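PDB 4EWG: beta-ketoacyl synthase from Burkholderia phymatum, which probably acts as a 3-oxoacyl-[acyl-carrier-protein] synthase, joining acyl and malonyl units in the condensation step of fatty-acid chain elongation. Local coordinates for residues A[17-20]-A[25-28]; A[21-26]-A[356-361]; A[224-229]-A[377-382]. All coordinates share one frame; numbering follows the deposited sequence.

Contact 1: A[17-20]-A[25-28]; sequences TALG and EIEA
The flat carbonyl group of Gly20 is met on one face by Ile26 and in its own plane by Thr17. CD1 of Ile26 rests over the face, 3.5 Å from Gly20 O, while Thr17 OG1 takes a lone pair of the same Gly20 O at 2.7 Å. Ile26 gets there because CG1 stands beside its backbone N (chi1 -67°) and CD1 then extends onto the loop. Nearer the helix axis, CG1 of Ile26 lies 3.7 Å from Leu19 O, and the CB of Leu19 touches that methylene too. On the solvent side, the extended Glu25 side chain reaches to the loop so that OE1 comes 3.8 Å from Gly20 CA; this oxygen also accepts the backbone N-H of Ser21.

The loop is a type I turn from Thr17 to Gly20, closed by Gly20 N to Thr17 O at 2.9 Å. Thr17 OG1 adds an ST turn by accepting from Leu19 N (3.0 Å). The loop leads from strand 8-16 into helix 23-32. The turn thus meets much of its polar demand internally, and what joins it to the first helical turn is mainly van der Waals contact of Ile26 with peptide groups.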
loop_
_atom_site.group_PDB
_atom_site.type_symbol
_atom_site.label_atom_id
_atom_site.label_comp_id
_atom_site.label_asym_id
_atom_site.label_seq_id
_atom_site.Cartn_x
_atom_site.Cartn_y
_atom_site.Cartn_z
ATOM N N THR A 17 8.896 -1.564 -20.984
ATOM C CA THR A 17 9.711 -0.347 -20.773
ATOM C C THR A 17 9.929 0.460 -22.049
ATOM O O THR A 17 9.699 -0.037 -23.145
ATOM C CB THR A 17 11.142 -0.675 -20.229
ATOM O OG1 THR A 17 12.024 -0.956 -21.324
ATOM C CG2 THR A 17 11.142 -1.863 -19.208
ATOM N N ALA A 18 10.426 1.697 -21.898
ATOM C CA ALA A 18 10.634 2.589 -23.051
ATOM C C ALA A 18 11.679 2.011 -24.009
ATOM O O ALA A 18 11.726 2.387 -25.209
ATOM C CB ALA A 18 11.027 3.978 -22.598
ATOM N N LEU A 19 12.498 1.082 -23.502
ATOM C CA LEU A 19 13.543 0.460 -24.314
ATOM C C LEU A 19 13.153 -0.911 -24.796
ATOM O O LEU A 19 13.948 -1.558 -25.482
ATOM C CB LEU A 19 14.879 0.370 -23.537
ATOM C CG LEU A 19 15.589 1.683 -23.193
ATOM C CD1 LEU A 19 17.037 1.432 -22.779
ATOM C CD2 LEU A 19 15.544 2.648 -24.352
ATOM N N GLY A 20 11.957 -1.368 -24.440
ATOM C CA GLY A 20 11.434 -2.661 -24.933
ATOM C C GLY A 20 11.184 -3.601 -23.777
ATOM O O GLY A 20 11.275 -3.174 -22.606
ATOM N N GLU A 25 17.083 -6.724 -26.636
ATOM C CA GLU A 25 16.605 -5.470 -27.213
ATOM C C GLU A 25 17.017 -4.269 -26.328
ATOM O O GLU A 25 17.514 -3.231 -26.820
ATOM C CB GLU A 25 15.092 -5.690 -27.239
ATOM C CG GLU A 25 14.114 -4.906 -28.079
ATOM C CD GLU A 25 12.746 -5.665 -28.096
ATOM O OE1 GLU A 25 12.031 -5.802 -27.018
ATOM O OE2 GLU A 25 12.425 -6.198 -29.179
ATOM N N ILE A 26 16.841 -4.419 -25.019
ATOM C CA ILE A 26 17.180 -3.358 -24.069
ATOM C C ILE A 26 18.693 -3.130 -24.011
ATOM O O ILE A 26 19.160 -1.989 -24.043
ATOM C CB ILE A 26 16.633 -3.682 -22.665
ATOM C CG1 ILE A 26 15.088 -3.657 -22.687
ATOM C CG2 ILE A 26 17.159 -2.683 -21.634
ATOM C CD1 ILE A 26 14.394 -4.455 -21.583
ATOM N N GLU A 27 19.463 -4.215 -23.942
ATOM C CA GLU A 27 20.935 -4.125 -23.989
ATOM C C GLU A 27 21.412 -3.333 -25.214
ATOM O O GLU A 27 22.256 -2.449 -25.090
ATOM C CB GLU A 27 21.597 -5.518 -23.986
ATOM C CG GLU A 27 23.101 -5.498 -23.666
ATOM C CD GLU A 27 23.741 -6.865 -23.706
ATOM O OE1 GLU A 27 23.203 -7.807 -23.108
ATOM O OE2 GLU A 27 24.814 -6.985 -24.331
ATOM N N ALA A 28 20.851 -3.636 -26.375
ATOM C CA ALA A 28 21.234 -2.942 -27.610
ATOM C C ALA A 28 20.949 -1.439 -27.482
ATOM O O ALA A 28 21.771 -0.612 -27.853
ATOM C CB ALA A 28 20.512 -3.555 -28.818
#

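Contact 2: A[21-26]-A[356-361]; sequences SRWDEI and MKRNWY
Trp23 overlaps the guanidinium group of Arg358 with the CD1-NE1 side of its pyrrole ring, joining the start of helix 23-32 to the end of helix 344-358 in a thiolase-like fold. CD1 of Trp23 sits over the middle of the guanidinium, 3.3 Å from Arg358 CZ. The two planes are 39° apart, so the groups lean across each other rather than lie flat, and the side chains run past one another in opposite directions. With chi1 at 172°, the indole of Trp23 points away from its own backbone N and out toward the second helix; Arg358 answers with a chain extended from CG to NE.

Polar partners pin both groups from outside the overlap. Trp23 NE1 donates to Glu27 OE1 one turn further along its own helix, and Arg358 NH1 forms a salt bridge with Glu354. Glu27 OE1 also makes a long, weak ion pair with Arg358 NE, and so serves both sides. These acidic groups would be expected to offset the positive charge lying against the indole. Trp351 of helix 344-358 also meets the Trp23 ring edge-to-face.

At the start of helix 23-32, Arg22 in the N-cap position grips Asp24 side-on in a salt bridge: its NE reaches Asp24 OD1 at 3.0 Å, and its NH2 reaches Asp24 OD2 at 3.0 Å in the guanidinium plane but from above the carboxylate plane. After Arg358 the chain leaves the helix through a Schellman motif at Asn359, whose phi is 54°, and turns into the short strand 360-361. Within the overlap, two donors lie one above the other without bonding: Trp23 NE1, its hydrogen spent on Glu27 OE1, is 3.3 Å from Arg358 NE.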
loop_
_atom_site.group_PDB
_atom_site.type_symbol
_atom_site.label_atom_id
_atom_site.label_comp_id
_atom_site.label_asym_id
_atom_site.label_seq_id
_atom_site.Cartn_x
_atom_site.Cartn_y
_atom_site.Cartn_z
ATOM N N SER A 21 10.849 -4.869 -24.108
ATOM C CA SER A 21 10.665 -5.937 -23.111
ATOM C C SER A 21 11.786 -6.949 -23.024
ATOM O O SER A 21 12.203 -7.295 -21.931
ATOM C CB SER A 21 9.373 -6.658 -23.311
ATOM O OG SER A 21 8.327 -5.871 -22.760
ATOM N N ARG A 22 12.295 -7.419 -24.137
ATOM C CA ARG A 22 13.372 -8.420 -24.080
ATOM C C ARG A 22 14.686 -7.759 -23.686
ATOM O O ARG A 22 14.954 -6.629 -24.080
ATOM C CB ARG A 22 13.568 -9.097 -25.422
ATOM C CG ARG A 22 12.355 -9.806 -25.997
ATOM C CD ARG A 22 12.581 -10.038 -27.474
ATOM N NE ARG A 22 13.803 -10.807 -27.752
ATOM C CZ ARG A 22 13.903 -12.149 -27.685
ATOM N NH1 ARG A 22 12.867 -12.900 -27.304
ATOM N NH2 ARG A 22 15.057 -12.755 -27.994
ATOM N N TRP A 23 15.499 -8.465 -22.902
ATOM C CA TRP A 23 16.748 -7.902 -22.430
ATOM C C TRP A 23 17.690 -7.607 -23.572
ATOM O O TRP A 23 18.328 -6.562 -23.580
ATOM C CB TRP A 23 17.436 -8.801 -21.424
ATOM C CG TRP A 23 18.781 -8.243 -21.135
ATOM C CD1 TRP A 23 20.014 -8.703 -21.601
ATOM C CD2 TRP A 23 19.067 -7.020 -20.420
ATOM N NE1 TRP A 23 21.009 -7.885 -21.196
ATOM C CE2 TRP A 23 20.502 -6.849 -20.470
ATOM C CE3 TRP A 23 18.300 -6.097 -19.734
ATOM C CZ2 TRP A 23 21.132 -5.785 -19.868
ATOM C CZ3 TRP A 23 18.944 -5.019 -19.122
ATOM C CH2 TRP A 23 20.330 -4.873 -19.179
ATOM N N ASP A 24 17.747 -8.506 -24.560
ATOM C CA ASP A 24 18.641 -8.331 -25.706
ATOM C C ASP A 24 18.353 -7.030 -26.458
ATOM O O ASP A 24 19.254 -6.324 -26.833
ATOM C CB ASP A 24 18.675 -9.588 -26.650
ATOM C CG ASP A 24 17.332 -9.879 -27.350
ATOM O OD1 ASP A 24 16.295 -9.282 -27.005
ATOM O OD2 ASP A 24 17.318 -10.729 -28.267
ATOM N N GLU A 25 17.083 -6.724 -26.636
ATOM C CA GLU A 25 16.605 -5.470 -27.213
ATOM C C GLU A 25 17.017 -4.269 -26.328
ATOM O O GLU A 25 17.514 -3.231 -26.820
ATOM C CB GLU A 25 15.092 -5.690 -27.239
ATOM C CG GLU A 25 14.114 -4.906 -28.079
ATOM C CD GLU A 25 12.746 -5.665 -28.096
ATOM O OE1 GLU A 25 12.031 -5.802 -27.018
ATOM O OE2 GLU A 25 12.425 -6.198 -29.179
ATOM N N ILE A 26 16.841 -4.419 -25.019
ATOM C CA ILE A 26 17.180 -3.358 -24.069
ATOM C C ILE A 26 18.693 -3.130 -24.011
ATOM O O ILE A 26 19.160 -1.989 -24.043
ATOM C CB ILE A 26 16.633 -3.682 -22.665
ATOM C CG1 ILE A 26 15.088 -3.657 -22.687
ATOM C CG2 ILE A 26 17.159 -2.683 -21.634
ATOM C CD1 ILE A 26 14.394 -4.455 -21.583
ATOM N N MET A 356 24.507 -7.403 -13.850
ATOM C CA MET A 356 25.363 -8.235 -12.995
ATOM C C MET A 356 25.672 -9.561 -13.632
ATOM O O MET A 356 26.801 -9.978 -13.604
ATOM C CB MET A 356 24.723 -8.486 -11.616
ATOM C CG MET A 356 25.482 -9.495 -10.762
ATOM S SD MET A 356 24.952 -9.571 -9.053
ATOM C CE MET A 356 23.464 -10.559 -9.122
ATOM N N LYS A 357 24.664 -10.218 -14.214
ATOM C CA LYS A 357 24.883 -11.535 -14.866
ATOM C C LYS A 357 25.871 -11.454 -15.992
ATOM O O LYS A 357 26.549 -12.433 -16.292
ATOM C CB LYS A 357 23.600 -12.118 -15.426
ATOM C CG LYS A 357 22.684 -12.758 -14.389
ATOM C CD LYS A 357 21.276 -12.956 -14.942
ATOM C CE LYS A 357 21.160 -14.195 -15.812
ATOM N NZ LYS A 357 19.934 -14.174 -16.673
ATOM N N ARG A 358 25.984 -10.288 -16.617
ATOM C CA ARG A 358 26.820 -10.161 -17.798
ATOM C C ARG A 358 28.105 -9.397 -17.593
ATOM O O ARG A 358 28.832 -9.145 -18.554
ATOM C CB ARG A 358 25.999 -9.532 -18.903
ATOM C CG ARG A 358 24.803 -10.386 -19.231
ATOM C CD ARG A 358 23.909 -9.731 -20.267
ATOM N NE ARG A 358 22.842 -10.641 -20.685
ATOM C CZ ARG A 358 21.777 -10.970 -19.947
ATOM N NH1 ARG A 358 21.593 -10.492 -18.703
ATOM N NH2 ARG A 358 20.875 -11.782 -20.451
ATOM N N ASN A 359 28.437 -9.073 -16.347
ATOM C CA ASN A 359 29.645 -8.277 -16.051
ATOM C C ASN A 359 29.748 -6.952 -16.807
ATOM O O ASN A 359 30.867 -6.478 -17.137
ATOM C CB ASN A 359 30.913 -9.112 -16.320
ATOM C CG ASN A 359 31.047 -10.288 -15.376
ATOM O OD1 ASN A 359 30.415 -10.334 -14.322
ATOM N ND2 ASN A 359 31.871 -11.245 -15.754
ATOM N N TRP A 360 28.591 -6.342 -17.067
ATOM C CA TRP A 360 28.507 -5.196 -17.972
ATOM C C TRP A 360 27.584 -4.168 -17.395
ATOM O O TRP A 360 26.390 -4.420 -17.194
ATOM C CB TRP A 360 28.018 -5.688 -19.309
ATOM C CG TRP A 360 27.958 -4.661 -20.373
ATOM C CD1 TRP A 360 28.939 -4.357 -21.323
ATOM C CD2 TRP A 360 26.831 -3.789 -20.680
ATOM N NE1 TRP A 360 28.512 -3.363 -22.159
ATOM C CE2 TRP A 360 27.242 -2.978 -21.822
ATOM C CE3 TRP A 360 25.554 -3.601 -20.135
ATOM C CZ2 TRP A 360 26.406 -2.011 -22.378
ATOM C CZ3 TRP A 360 24.719 -2.623 -20.705
ATOM C CH2 TRP A 360 25.134 -1.850 -21.799
ATOM N N TYR A 361 28.125 -2.991 -17.102
ATOM C CA TYR A 361 27.387 -1.982 -16.348
ATOM C C TYR A 361 27.296 -0.685 -17.140
ATOM O O TYR A 361 28.304 -0.007 -17.396
ATOM C CB TYR A 361 28.032 -1.776 -14.967
ATOM C CG TYR A 361 27.883 -2.982 -14.039
ATOM C CD1 TYR A 361 28.701 -4.094 -14.187
ATOM C CD2 TYR A 361 26.921 -3.008 -13.029
ATOM C CE1 TYR A 361 28.568 -5.198 -13.358
ATOM C CE2 TYR A 361 26.785 -4.109 -12.185
ATOM C CZ TYR A 361 27.611 -5.203 -12.356
ATOM O OH TYR A 361 27.498 -6.311 -11.530
#

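Contact 3: A[224-229]-A[377-382]; sequences RPFDAK and LDYIRG
Phe226 meets Tyr379 from the third position of a type II turn that starts at Arg224. Arg224 O accepts from Asp227 N at 3.0 Å to close the turn, and its side chain bends over to the same residue. Pro225 follows and packs on Asp313 of helix 310-324. Phe226 has a positive phi of 66°, and its CG, beside the backbone N, directs the ring toward Tyr379. CE1 of Tyr379 lies over one face of the phenyl ring, offset toward the rim and 3.6 Å from Phe226 CG. The ring planes are inclined at 42° with centroids 5.1 Å apart, an oblique pairing of two buried aromatics. Tyr379 OH is held by Ala375 O, which anchors the far end of the phenol.

Asp227 then ties the loop together. Its OD2 takes Arg224 NE at 2.8 Å from above the carboxylate plane, a salt bridge whose N-H...O bond is nearly straight (174°), and receives Lys229 N at 2.9 Å from the other face, making an Asx turn. Its second oxygen, OD1, accepts from the backbone of Thr368 and Glu369. The carboxylate is thus tied to its own loop and to residues 368-369. Across from Phe226, Tyr379 lies on strand 378-379, the edge strand beside 329-331, next to helix 310-324. The arrangement is loop-to-sheet-edge packing at the rim of a thiolase-like fold.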
loop_
_atom_site.group_PDB
_atom_site.type_symbol
_atom_site.label_atom_id
_atom_site.label_comp_id
_atom_site.label_asym_id
_atom_site.label_seq_id
_atom_site.Cartn_x
_atom_site.Cartn_y
_atom_site.Cartn_z
ATOM N N ARG A 224 20.199 14.353 -16.557
ATOM C CA ARG A 224 21.645 14.273 -16.450
ATOM C C ARG A 224 22.079 13.964 -15.011
ATOM O O ARG A 224 22.669 14.806 -14.340
ATOM C CB ARG A 224 22.288 15.610 -16.891
ATOM C CG ARG A 224 21.759 16.214 -18.177
ATOM C CD ARG A 224 22.473 17.536 -18.517
ATOM N NE ARG A 224 23.897 17.364 -18.776
ATOM C CZ ARG A 224 24.416 16.995 -19.940
ATOM N NH1 ARG A 224 25.731 16.870 -20.058
ATOM N NH2 ARG A 224 23.649 16.754 -20.994
ATOM N N PRO A 225 21.814 12.749 -14.542
ATOM C CA PRO A 225 22.126 12.447 -13.158
ATOM C C PRO A 225 23.571 12.763 -12.772
ATOM O O PRO A 225 24.497 12.409 -13.500
ATOM C CB PRO A 225 21.857 10.938 -13.049
ATOM C CG PRO A 225 20.883 10.670 -14.111
ATOM C CD PRO A 225 21.255 11.589 -15.240
ATOM N N PHE A 226 23.733 13.448 -11.638
ATOM C CA PHE A 226 25.054 13.811 -11.062
ATOM C C PHE A 226 25.872 14.802 -11.902
ATOM O O PHE A 226 26.998 15.101 -11.576
ATOM C CB PHE A 226 25.875 12.564 -10.731
ATOM C CG PHE A 226 25.119 11.557 -9.929
ATOM C CD1 PHE A 226 24.800 11.813 -8.611
ATOM C CD2 PHE A 226 24.673 10.376 -10.511
ATOM C CE1 PHE A 226 24.082 10.909 -7.872
ATOM C CE2 PHE A 226 23.960 9.448 -9.782
ATOM C CZ PHE A 226 23.655 9.717 -8.454
ATOM N N ASP A 227 25.276 15.331 -12.957
ATOM C CA ASP A 227 25.968 16.240 -13.861
ATOM C C ASP A 227 25.836 17.709 -13.399
ATOM O O ASP A 227 24.792 18.131 -12.885
ATOM C CB ASP A 227 25.391 16.079 -15.273
ATOM C CG ASP A 227 26.227 16.784 -16.325
ATOM O OD1 ASP A 227 27.277 16.227 -16.705
ATOM O OD2 ASP A 227 25.826 17.890 -16.750
ATOM N N ALA A 228 26.889 18.476 -13.628
ATOM C CA ALA A 228 26.941 19.892 -13.204
ATOM C C ALA A 228 25.928 20.742 -13.933
ATOM O O ALA A 228 25.606 21.814 -13.475
ATOM C CB ALA A 228 28.322 20.467 -13.451
ATOM N N LYS A 229 25.455 20.281 -15.086
ATOM C CA LYS A 229 24.542 21.074 -15.896
ATOM C C LYS A 229 23.125 20.544 -15.840
ATOM O O LYS A 229 22.276 20.986 -16.584
ATOM C CB LYS A 229 25.047 21.152 -17.375
ATOM C CG LYS A 229 26.355 21.929 -17.569
ATOM C CD LYS A 229 26.349 23.240 -16.789
ATOM C CE LYS A 229 27.454 24.215 -17.203
ATOM N NZ LYS A 229 28.775 23.780 -16.669
ATOM N N LEU A 377 32.491 9.704 -6.174
ATOM C CA LEU A 377 32.199 8.277 -6.306
ATOM C C LEU A 377 32.813 7.853 -7.622
ATOM O O LEU A 377 33.300 8.687 -8.367
ATOM C CB LEU A 377 30.681 8.027 -6.291
ATOM C CG LEU A 377 29.998 8.229 -4.925
ATOM C CD1 LEU A 377 28.484 8.324 -5.031
ATOM C CD2 LEU A 377 30.401 7.122 -3.954
ATOM N N ASP A 378 32.788 6.577 -7.935
ATOM C CA ASP A 378 33.276 6.155 -9.254
ATOM C C ASP A 378 32.093 6.197 -10.228
ATOM O O ASP A 378 31.459 5.198 -10.509
ATOM C CB ASP A 378 33.949 4.781 -9.184
ATOM C CG ASP A 378 34.623 4.400 -10.465
ATOM O OD1 ASP A 378 34.729 5.262 -11.371
ATOM O OD2 ASP A 378 35.045 3.214 -10.587
ATOM N N TYR A 379 31.789 7.396 -10.711
ATOM C CA TYR A 379 30.671 7.603 -11.610
ATOM C C TYR A 379 31.029 7.015 -12.961
ATOM O O TYR A 379 31.865 7.585 -13.697
ATOM C CB TYR A 379 30.348 9.106 -11.746
ATOM C CG TYR A 379 29.912 9.753 -10.463
ATOM C CD1 TYR A 379 28.614 9.591 -10.002
ATOM C CD2 TYR A 379 30.788 10.525 -9.694
ATOM C CE1 TYR A 379 28.197 10.157 -8.815
ATOM C CE2 TYR A 379 30.370 11.113 -8.492
ATOM C CZ TYR A 379 29.058 10.915 -8.065
ATOM O OH TYR A 379 28.590 11.481 -6.881
ATOM N N ILE A 380 30.431 5.877 -13.290
ATOM C CA ILE A 380 30.655 5.263 -14.612
ATOM C C ILE A 380 30.054 6.173 -15.660
ATOM O O ILE A 380 28.913 6.608 -15.538
ATOM C CB ILE A 380 29.996 3.876 -14.755
ATOM C CG1 ILE A 380 30.390 2.954 -13.596
ATOM C CG2 ILE A 380 30.432 3.237 -16.047
ATOM C CD1 ILE A 380 29.614 1.654 -13.543
ATOM N N ARG A 381 30.823 6.498 -16.680
ATOM C CA ARG A 381 30.309 7.352 -17.749
ATOM C C ARG A 381 31.123 7.206 -18.975
ATOM O O ARG A 381 32.287 6.800 -18.907
ATOM C CB ARG A 381 30.315 8.806 -17.329
ATOM C CG ARG A 381 31.672 9.295 -16.888
ATOM C CD ARG A 381 31.609 10.491 -15.956
ATOM N NE ARG A 381 32.734 10.387 -15.050
ATOM C CZ ARG A 381 33.806 11.156 -15.047
ATOM N NH1 ARG A 381 33.934 12.179 -15.890
ATOM N NH2 ARG A 381 34.762 10.907 -14.163
ATOM N N GLY A 382 30.510 7.531 -20.113
ATOM C CA GLY A 382 31.197 7.495 -21.402
ATOM C C GLY A 382 31.111 6.134 -22.055
ATOM O O GLY A 382 30.682 6.027 -23.194
#

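How the contacts relate
Contacts 1 and 2 are neighbours, with centres about 9 Å apart, and both use helix 23-32. They share Glu25 and Ile26 and touch directly where Glu27 OE1 packs 3.5 Å from Arg358 CD. Along the chain, contact 1 ties the helix to the loop before it, whereas contact 2 reaches some 330 residues onward. Contact 3 lies farther off, its centre about 22 Å from that of contact 1 and 21 Å from that of contact 2. It does not touch contact 1 (nearest atoms about 12 Å apart) but meets contact 2 through Tyr361 CB and Ile380 CD1 at 4.0 Å; strands 360-361 and 378-379 follow one another in the chain. All three lie away from His249, a calcium-binding residue of this protein.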